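Local atomic coordinates of fucose-binding lectin (Kordia periserrulae, PDB entry 6HTN), a protein that binds fucose, here seen with methyl alpha-L-fucopyranoside in pockets of a beta-propeller lectin, consistent with a role in carbohydrate recognition. Residues A[114-119]-A[130-135]; A[14-19]-A[29-34]. One frame throughout, in Å; residues are numbered along the deposited sequence. Where two conformers were deposited one is given.

Interaction 1 (A[114-119]-A[130-135]). With MFU (methyl alpha-L-fucopyranoside), chain H; MFU (methyl alpha-L-fucopyranoside), chain I.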
loop_
_atom_site.group_PDB
_atom_site.type_symbol
_atom_site.label_atom_id
_atom_site.label_comp_id
_atom_site.label_asym_id
_atom_site.label_seq_id
_atom_site.Cartn_x
_atom_site.Cartn_y
_atom_site.Cartn_z
ATOM N N ILE A 114 26.576 -6.656 -18.341
ATOM C CA ILE A 114 25.698 -6.324 -17.177
ATOM C C ILE A 114 24.877 -7.549 -16.805
ATOM O O ILE A 114 24.387 -8.288 -17.654
ATOM C CB ILE A 114 24.824 -5.087 -17.518
ATOM C CG1 ILE A 114 24.166 -4.532 -16.250
ATOM C CG2 ILE A 114 23.816 -5.403 -18.577
ATOM C CD1 ILE A 114 25.089 -3.982 -15.250
ATOM N N HIS A 115 24.654 -7.687 -15.509
ATOM C CA HIS A 115 23.739 -8.667 -14.895
ATOM C C HIS A 115 22.746 -7.869 -14.059
ATOM O O HIS A 115 23.206 -6.993 -13.290
ATOM C CB HIS A 115 24.515 -9.631 -14.008
ATOM C CG HIS A 115 25.532 -10.396 -14.768
ATOM N ND1 HIS A 115 25.246 -11.597 -15.350
ATOM C CD2 HIS A 115 26.793 -10.067 -15.119
ATOM C CE1 HIS A 115 26.336 -12.028 -16.016
ATOM N NE2 HIS A 115 27.263 -11.112 -15.895
ATOM N N ILE A 116 21.461 -8.162 -14.234
ATOM C CA ILE A 116 20.409 -7.465 -13.462
ATOM C C ILE A 116 19.548 -8.474 -12.747
ATOM O O ILE A 116 19.271 -9.543 -13.295
ATOM C CB ILE A 116 19.566 -6.587 -14.417
ATOM C CG1 ILE A 116 20.415 -5.706 -15.332
ATOM C CG2 ILE A 116 18.545 -5.765 -13.607
ATOM C CD1 ILE A 116 19.619 -5.077 -16.430
ATOM N N ARG A 117 19.158 -8.129 -11.538
ATOM C CA ARG A 117 18.187 -8.935 -10.774
ATOM C C ARG A 117 17.064 -8.006 -10.314
ATOM O O ARG A 117 17.346 -6.942 -9.721
ATOM C CB ARG A 117 18.898 -9.604 -9.586
ATOM C CG ARG A 117 20.044 -10.539 -9.981
ATOM C CD ARG A 117 19.520 -11.757 -10.710
ATOM N NE ARG A 117 20.589 -12.722 -11.015
ATOM C CZ ARG A 117 21.283 -12.734 -12.164
ATOM N NH1 ARG A 117 21.098 -11.799 -13.098
ATOM N NH2 ARG A 117 22.210 -13.672 -12.356
ATOM N N VAL A 118 15.840 -8.422 -10.582
ATOM C CA VAL A 118 14.622 -7.642 -10.261
ATOM C C VAL A 118 13.755 -8.513 -9.356
ATOM O O VAL A 118 13.590 -9.709 -9.655
ATOM C CB VAL A 118 13.862 -7.294 -11.538
ATOM C CG1 VAL A 118 12.567 -6.565 -11.200
ATOM C CG2 VAL A 118 14.729 -6.439 -12.454
ATOM N N TYR A 119 13.204 -7.945 -8.285
ATOM C CA TYR A 119 12.433 -8.727 -7.293
ATOM C C TYR A 119 11.065 -8.069 -7.128
ATOM O O TYR A 119 10.988 -6.851 -6.951
ATOM C CB TYR A 119 13.155 -8.740 -5.948
ATOM C CG TYR A 119 14.535 -9.331 -6.050
ATOM C CD1 TYR A 119 15.602 -8.555 -6.467
ATOM C CD2 TYR A 119 14.784 -10.690 -5.764
ATOM C CE1 TYR A 119 16.869 -9.086 -6.629
ATOM C CE2 TYR A 119 16.039 -11.210 -5.905
ATOM C CZ TYR A 119 17.069 -10.419 -6.342
ATOM O OH TYR A 119 18.332 -10.916 -6.572
ATOM N N TYR A 130 13.681 -12.045 -11.137
ATOM C CA TYR A 130 13.851 -12.100 -12.589
ATOM C C TYR A 130 15.272 -11.685 -12.905
ATOM O O TYR A 130 15.809 -10.749 -12.315
ATOM C CB TYR A 130 12.810 -11.199 -13.267
ATOM C CG TYR A 130 11.417 -11.508 -12.817
ATOM C CD1 TYR A 130 10.823 -12.701 -13.155
ATOM C CD2 TYR A 130 10.721 -10.625 -12.004
ATOM C CE1 TYR A 130 9.558 -13.025 -12.682
ATOM C CE2 TYR A 130 9.451 -10.946 -11.536
ATOM C CZ TYR A 130 8.881 -12.155 -11.859
ATOM O OH TYR A 130 7.622 -12.504 -11.445
ATOM N N CYS A 131 15.895 -12.478 -13.787
ATOM C CA CYS A 131 17.356 -12.391 -13.990
ATOM C C CYS A 131 17.682 -12.088 -15.443
ATOM O O CYS A 131 17.091 -12.720 -16.365
ATOM C CB CYS A 131 18.028 -13.734 -13.691
ATOM S SG CYS A 131 17.668 -14.359 -12.032
ATOM N N TRP A 132 18.604 -11.169 -15.622
ATOM C CA TRP A 132 19.187 -10.862 -16.956
ATOM C C TRP A 132 20.686 -11.052 -16.866
ATOM O O TRP A 132 21.360 -10.432 -16.048
ATOM C CB TRP A 132 18.858 -9.424 -17.386
ATOM C CG TRP A 132 19.488 -9.052 -18.705
ATOM C CD1 TRP A 132 20.663 -8.411 -18.899
ATOM C CD2 TRP A 132 18.899 -9.263 -19.987
ATOM N NE1 TRP A 132 20.854 -8.197 -20.223
ATOM C CE2 TRP A 132 19.812 -8.733 -20.925
ATOM C CE3 TRP A 132 17.724 -9.853 -20.422
ATOM C CZ2 TRP A 132 19.538 -8.762 -22.293
ATOM C CZ3 TRP A 132 17.445 -9.878 -21.771
ATOM C CH2 TRP A 132 18.350 -9.333 -22.689
ATOM N N ASP A 133 21.218 -11.903 -17.780
ATOM C CA ASP A 133 22.687 -12.097 -17.870
ATOM C C ASP A 133 23.146 -11.831 -19.313
ATOM O O ASP A 133 24.326 -12.101 -19.587
ATOM C CB ASP A 133 23.053 -13.515 -17.477
ATOM C CG ASP A 133 22.707 -13.889 -16.027
ATOM O OD1 ASP A 133 23.018 -13.107 -15.122
ATOM O OD2 ASP A 133 22.301 -15.076 -15.836
ATOM N N GLY A 134 22.292 -11.250 -20.134
ATOM C CA GLY A 134 22.675 -10.817 -21.488
ATOM C C GLY A 134 21.921 -11.478 -22.608
ATOM O O GLY A 134 22.134 -11.050 -23.750
ATOM N N SER A 135 21.029 -12.430 -22.348
ATOM C CA SER A 135 20.295 -13.132 -23.427
ATOM C C SER A 135 18.776 -12.957 -23.273
ATOM O O SER A 135 18.140 -12.332 -24.145
ATOM C CB SER A 135 20.746 -14.584 -23.449
ATOM O OG SER A 135 19.987 -15.344 -24.364
HETATM C C1 MFU H . 18.129 -4.148 -22.926
HETATM C C2 MFU H . 16.788 -4.495 -22.282
HETATM C C3 MFU H . 16.993 -5.719 -21.394
HETATM C C4 MFU H . 18.020 -5.405 -20.352
HETATM C C5 MFU H . 19.348 -5.059 -21.079
HETATM C C6 MFU H . 20.435 -4.717 -20.089
HETATM O O1 MFU H . 18.420 -5.243 -23.812
HETATM O O2 MFU H . 15.863 -4.760 -23.341
HETATM O O3 MFU H . 15.727 -6.101 -20.845
HETATM O O4 MFU H . 17.687 -4.279 -19.550
HETATM O O5 MFU H . 19.087 -3.866 -21.923
HETATM C CM MFU H . 19.717 -4.987 -24.383
HETATM C C1 MFU I . 21.306 -16.828 -10.722
HETATM C C2 MFU I . 20.027 -16.854 -9.900
HETATM C C3 MFU I . 20.334 -16.690 -8.428
HETATM C C4 MFU I . 21.174 -15.534 -8.124
HETATM C C5 MFU I . 22.430 -15.637 -8.981
HETATM C C6 MFU I . 23.384 -14.527 -8.800
HETATM O O1 MFU I . 21.891 -18.049 -10.277
HETATM O O2 MFU I . 19.250 -18.007 -10.209
HETATM O O3 MFU I . 19.067 -16.686 -7.707
HETATM O O4 MFU I . 20.527 -14.281 -8.584
HETATM O O5 MFU I . 22.123 -15.801 -10.367
HETATM C CM MFU I . 23.050 -18.372 -11.014
#
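Ile116 and Val118 pair with Trp132 and Tyr130 across two antiparallel strands whose axes lie 4.8 Å apart and run at 171° to each other. Both are hydrogen-bonded pairs. Between them Arg117 faces Cys131 as a non-hydrogen-bonded pair, and their side chains share one face of the sheet. The Arg117 chain bends at its second torsion (chi2 -67°). This lays the guanidinium beside Cys131. Cys131 SG lies 3.5 Å from Arg117 CD, and Cys131 CB sits over one face of the group, toward its rim. Arg117 meets Asp133 end-on with two nitrogens, both on one oxygen. NH2 of Arg117 takes the syn lone pair of Asp133 OD1 at 2.9 Å, in a salt bridge. NH1 of Arg117 reaches the same oxygen from above the carboxylate plane and also bonds to Ile116 O at 2.9 Å. A third donor comes from His115: its ND1 lies 2.7 Å from Asp133 OD1 and the bond is nearly straight, at 171°. OD2 of Asp133 is held by the hydroxyl of Tyr138. The NH1/NH2 edge of the guanidinium holds Asp133; the adjoining edge, NE and NH2, serves a sugar. NE of Arg117 donates to O4 of the chain I fucoside at 2.9 Å, and Arg117 NH2 donates to its O5. Ile114, Ile116 and Trp132 serve the other fucoside, chain H. Its C4 sits over the centre of one face of the Trp132 ring, 3.8 Å above the plane, and the backbone N of Gly134 lies toward the rim of the opposite face. CD1 of Ile116 and CG2 of Ile114 pack against the same sugar. This hairpin is the middle of a four-stranded propeller blade that contributes to two fucose sites, the arginine to one and the tryptophan stack to the other.

Interaction 2 (A[14-19]-A[29-34]). With MFU (methyl alpha-L-fucopyranoside), chain G; MFU (methyl alpha-L-fucopyranoside), chain O.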
loop_
_atom_site.group_PDB
_atom_site.type_symbol
_atom_site.label_atom_id
_atom_site.label_comp_id
_atom_site.label_asym_id
_atom_site.label_seq_id
_atom_site.Cartn_x
_atom_site.Cartn_y
_atom_site.Cartn_z
ATOM N N HIS A 14 26.102 12.152 -9.345
ATOM C CA HIS A 14 24.866 12.298 -10.131
ATOM C C HIS A 14 23.785 11.484 -9.430
ATOM O O HIS A 14 24.061 10.313 -9.126
ATOM C CB HIS A 14 25.055 11.839 -11.563
ATOM C CG HIS A 14 26.142 12.616 -12.251
ATOM N ND1 HIS A 14 25.835 13.715 -13.062
ATOM C CD2 HIS A 14 27.502 12.512 -12.198
ATOM C CE1 HIS A 14 26.998 14.235 -13.519
ATOM N NE2 HIS A 14 28.017 13.552 -13.000
ATOM N N LEU A 15 22.636 12.099 -9.169
ATOM C CA LEU A 15 21.499 11.387 -8.511
ATOM C C LEU A 15 20.352 11.342 -9.482
ATOM O O LEU A 15 20.068 12.346 -10.191
ATOM C CB LEU A 15 21.083 12.141 -7.239
ATOM C CG LEU A 15 22.148 12.423 -6.191
ATOM C CD1 LEU A 15 21.569 13.281 -5.048
ATOM C CD2 LEU A 15 22.713 11.138 -5.608
ATOM N N ARG A 16 19.635 10.227 -9.500
ATOM C CA ARG A 16 18.399 10.094 -10.289
ATOM C C ARG A 16 17.338 9.506 -9.355
ATOM O O ARG A 16 17.555 8.364 -8.864
ATOM C CB ARG A 16 18.540 9.308 -11.569
ATOM C CG ARG A 16 19.548 9.900 -12.548
ATOM C CD ARG A 16 18.978 11.187 -13.179
ATOM N NE ARG A 16 19.927 11.729 -14.193
ATOM C CZ ARG A 16 20.929 12.553 -13.956
ATOM N NH1 ARG A 16 21.261 12.936 -12.764
ATOM N NH2 ARG A 16 21.642 12.978 -14.977
ATOM N N ILE A 17 16.258 10.227 -9.119
ATOM C CA ILE A 17 15.206 9.845 -8.139
ATOM C C ILE A 17 13.910 9.666 -8.909
ATOM O O ILE A 17 13.439 10.643 -9.552
ATOM C CB ILE A 17 15.104 10.871 -7.014
ATOM C CG1 ILE A 17 16.438 11.252 -6.394
ATOM C CG2 ILE A 17 14.079 10.426 -5.984
ATOM C CD1 ILE A 17 17.227 10.055 -5.808
ATOM N N TYR A 18 13.281 8.511 -8.825
ATOM C CA TYR A 18 12.089 8.134 -9.589
ATOM C C TYR A 18 10.894 7.979 -8.656
ATOM O O TYR A 18 11.005 7.304 -7.609
ATOM C CB TYR A 18 12.336 6.834 -10.368
ATOM C CG TYR A 18 13.492 6.952 -11.340
ATOM C CD1 TYR A 18 13.305 7.508 -12.610
ATOM C CD2 TYR A 18 14.772 6.632 -10.948
ATOM C CE1 TYR A 18 14.390 7.700 -13.460
ATOM C CE2 TYR A 18 15.846 6.806 -11.785
ATOM C CZ TYR A 18 15.659 7.347 -13.044
ATOM O OH TYR A 18 16.769 7.627 -13.837
ATOM N N SER A 19 9.776 8.554 -9.049
ATOM C CA SER A 19 8.537 8.475 -8.243
ATOM C C SER A 19 7.307 8.555 -9.127
ATOM O O SER A 19 7.380 8.980 -10.271
ATOM C CB SER A 19 8.526 9.494 -7.166
ATOM O OG SER A 19 8.503 10.843 -7.717
ATOM N N GLU A 29 11.104 11.752 -13.026
ATOM C CA GLU A 29 12.552 11.581 -12.801
ATOM C C GLU A 29 13.126 12.905 -12.342
ATOM O O GLU A 29 12.942 13.916 -13.098
ATOM C CB GLU A 29 13.247 11.132 -14.070
ATOM C CG GLU A 29 14.750 11.012 -13.926
ATOM C CD GLU A 29 15.464 10.715 -15.220
ATOM O OE1 GLU A 29 15.074 11.287 -16.279
ATOM O OE2 GLU A 29 16.429 9.863 -15.202
ATOM N N ARG A 30 13.699 12.962 -11.180
ATOM C CA ARG A 30 14.365 14.172 -10.654
ATOM C C ARG A 30 15.867 13.944 -10.686
ATOM O O ARG A 30 16.330 12.846 -10.312
ATOM C CB ARG A 30 13.883 14.567 -9.280
ATOM C CG ARG A 30 12.421 14.985 -9.284
ATOM C CD ARG A 30 12.191 16.369 -9.954
ATOM N NE ARG A 30 12.618 17.375 -9.018
ATOM C CZ ARG A 30 12.781 18.698 -9.346
ATOM N NH1 ARG A 30 12.645 19.089 -10.581
ATOM N NH2 ARG A 30 12.984 19.564 -8.399
ATOM N N CYS A 31 16.592 14.931 -11.164
ATOM C CA CYS A 31 18.036 14.788 -11.453
ATOM C C CYS A 31 18.870 15.784 -10.708
ATOM O O CYS A 31 18.487 16.967 -10.620
ATOM C CB CYS A 31 18.289 14.994 -12.932
ATOM S SG CYS A 31 17.306 14.018 -14.049
ATOM N N TRP A 32 20.026 15.338 -10.215
ATOM C CA TRP A 32 21.038 16.232 -9.614
ATOM C C TRP A 32 22.346 15.931 -10.321
ATOM O O TRP A 32 22.777 14.751 -10.292
ATOM C CB TRP A 32 21.176 16.032 -8.126
ATOM C CG TRP A 32 22.258 16.819 -7.456
ATOM C CD1 TRP A 32 23.602 16.550 -7.435
ATOM C CD2 TRP A 32 22.062 18.028 -6.714
ATOM N NE1 TRP A 32 24.252 17.504 -6.697
ATOM C CE2 TRP A 32 23.328 18.429 -6.243
ATOM C CE3 TRP A 32 20.942 18.802 -6.397
ATOM C CZ2 TRP A 32 23.476 19.570 -5.456
ATOM C CZ3 TRP A 32 21.089 19.925 -5.609
ATOM C CH2 TRP A 32 22.356 20.307 -5.160
ATOM N N ASP A 33 22.984 16.934 -10.919
ATOM C CA ASP A 33 24.291 16.736 -11.607
ATOM C C ASP A 33 25.376 17.623 -11.010
ATOM O O ASP A 33 26.572 17.291 -11.237
ATOM C CB ASP A 33 24.198 17.028 -13.089
ATOM C CG ASP A 33 23.346 16.074 -13.865
ATOM O OD1 ASP A 33 23.422 14.862 -13.568
ATOM O OD2 ASP A 33 22.774 16.508 -14.834
ATOM N N SER A 34 25.052 18.687 -10.286
ATOM C CA SER A 34 26.092 19.601 -9.748
ATOM C C SER A 34 25.536 20.443 -8.627
ATOM O O SER A 34 26.089 20.422 -7.531
ATOM C CB SER A 34 26.693 20.484 -10.821
ATOM O OG SER A 34 25.685 21.195 -11.503
HETATM C C1 MFU G . 19.649 13.449 -18.080
HETATM C C2 MFU G . 18.207 12.953 -17.942
HETATM C C3 MFU G . 17.913 11.638 -18.582
HETATM C C4 MFU G . 18.827 10.594 -17.961
HETATM C C5 MFU G . 20.229 11.177 -18.211
HETATM C C6 MFU G . 21.293 10.253 -17.540
HETATM O O1 MFU G . 19.759 13.509 -19.459
HETATM O O2 MFU G . 17.328 13.903 -18.650
HETATM O O3 MFU G . 16.554 11.174 -18.409
HETATM O O4 MFU G . 18.672 10.534 -16.523
HETATM O O5 MFU G . 20.464 12.393 -17.490
HETATM C CM MFU G . 21.073 14.014 -19.822
HETATM C C1 MFU O . 22.956 18.134 -0.718
HETATM C C2 MFU O . 21.440 17.985 -0.843
HETATM C C3 MFU O . 21.073 17.802 -2.262
HETATM C C4 MFU O . 21.729 16.649 -2.955
HETATM C C5 MFU O . 23.261 16.928 -2.850
HETATM C C6 MFU O . 24.011 15.780 -3.456
HETATM O O1 MFU O . 23.245 19.342 -1.400
HETATM O O2 MFU O . 20.881 19.206 -0.313
HETATM O O3 MFU O . 19.609 17.711 -2.365
HETATM O O4 MFU O . 21.442 15.441 -2.255
HETATM O O5 MFU O . 23.568 17.079 -1.481
HETATM C CM MFU O . 24.705 19.565 -1.481
#
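Asp33 OD1 is gripped by three donors from the facing strand: ND1 of His14 and both terminal nitrogens of Arg16. The two strands are the central antiparallel hairpin of a four-stranded beta-propeller blade. His14 ND1 comes within 2.7 Å of Asp33 OD1. The acceptor lies in the imidazole plane, but the ring approaches from above the carboxylate plane. Arg16 NH2 uses the syn lone pair of Asp33 OD1, in a salt bridge of 3.0 Å. Tyr38 OH bonds to Asp33 OD2. Arg16 NH1 also donates to the backbone O of Leu15, which already accepts from Trp32 N. These bonds fix the rotation of the guanidinium, and the side chain of Cys31 covers one of its faces. Arg16 NE and NH2 are directed at O4 and O5 of the chain G fucoside; the NH2 bond to O5 is 2.8 Å. Glu29 holds the same sugar. Its CG is anti to the backbone N (chi1 177°) and the chain runs on extended to the sugar hydroxyls. O3 of the fucoside donates to Glu29 OE1 at 2.6 Å, and O4 donates to Glu29 OE2. Tyr18 lies alongside Glu29, pointing the same way. Tyr18 OH donates to Glu29 OE2 at 2.6 Å and so helps place the carboxylate. Trp87 NE1 and Ala41 N bond to this fucoside too. On the other side of the sheet Leu15 and Trp32 meet CB to CB and line a second site, where Trp37 of this chain and Arg117, Glu129 and Ala141 of the second subunit bond to the sugar. There the chain O fucoside lies over one face of the Trp32 ring, its C5 3.6 Å above the plane, while CD1 of Leu15 approaches its O4 to 3.5 Å.

In the fold
Interactions 1 and 2 are the same central hairpin in two blades, on opposite sides of the chain's centre and not touching. Both are largely buried. Interaction 2 contains the sugar-binding Glu29 and carries the partly exposed Arg30, which reaches Thr143 of the second subunit. Interaction 1 has the buried Tyr130 at that position, and its sugar-binding Glu129 lies just outside the segment. Arg16 serves a site completed within its own chain, Arg117 one completed by Trp37 of the second subunit. The tryptophans show the reverse: Trp132 works with Arg67 and Glu79 of its own chain, and Trp32 works with Arg117 and Glu129 of the second subunit. The fucose sites therefore lie between successive blades, including those across the subunit boundary.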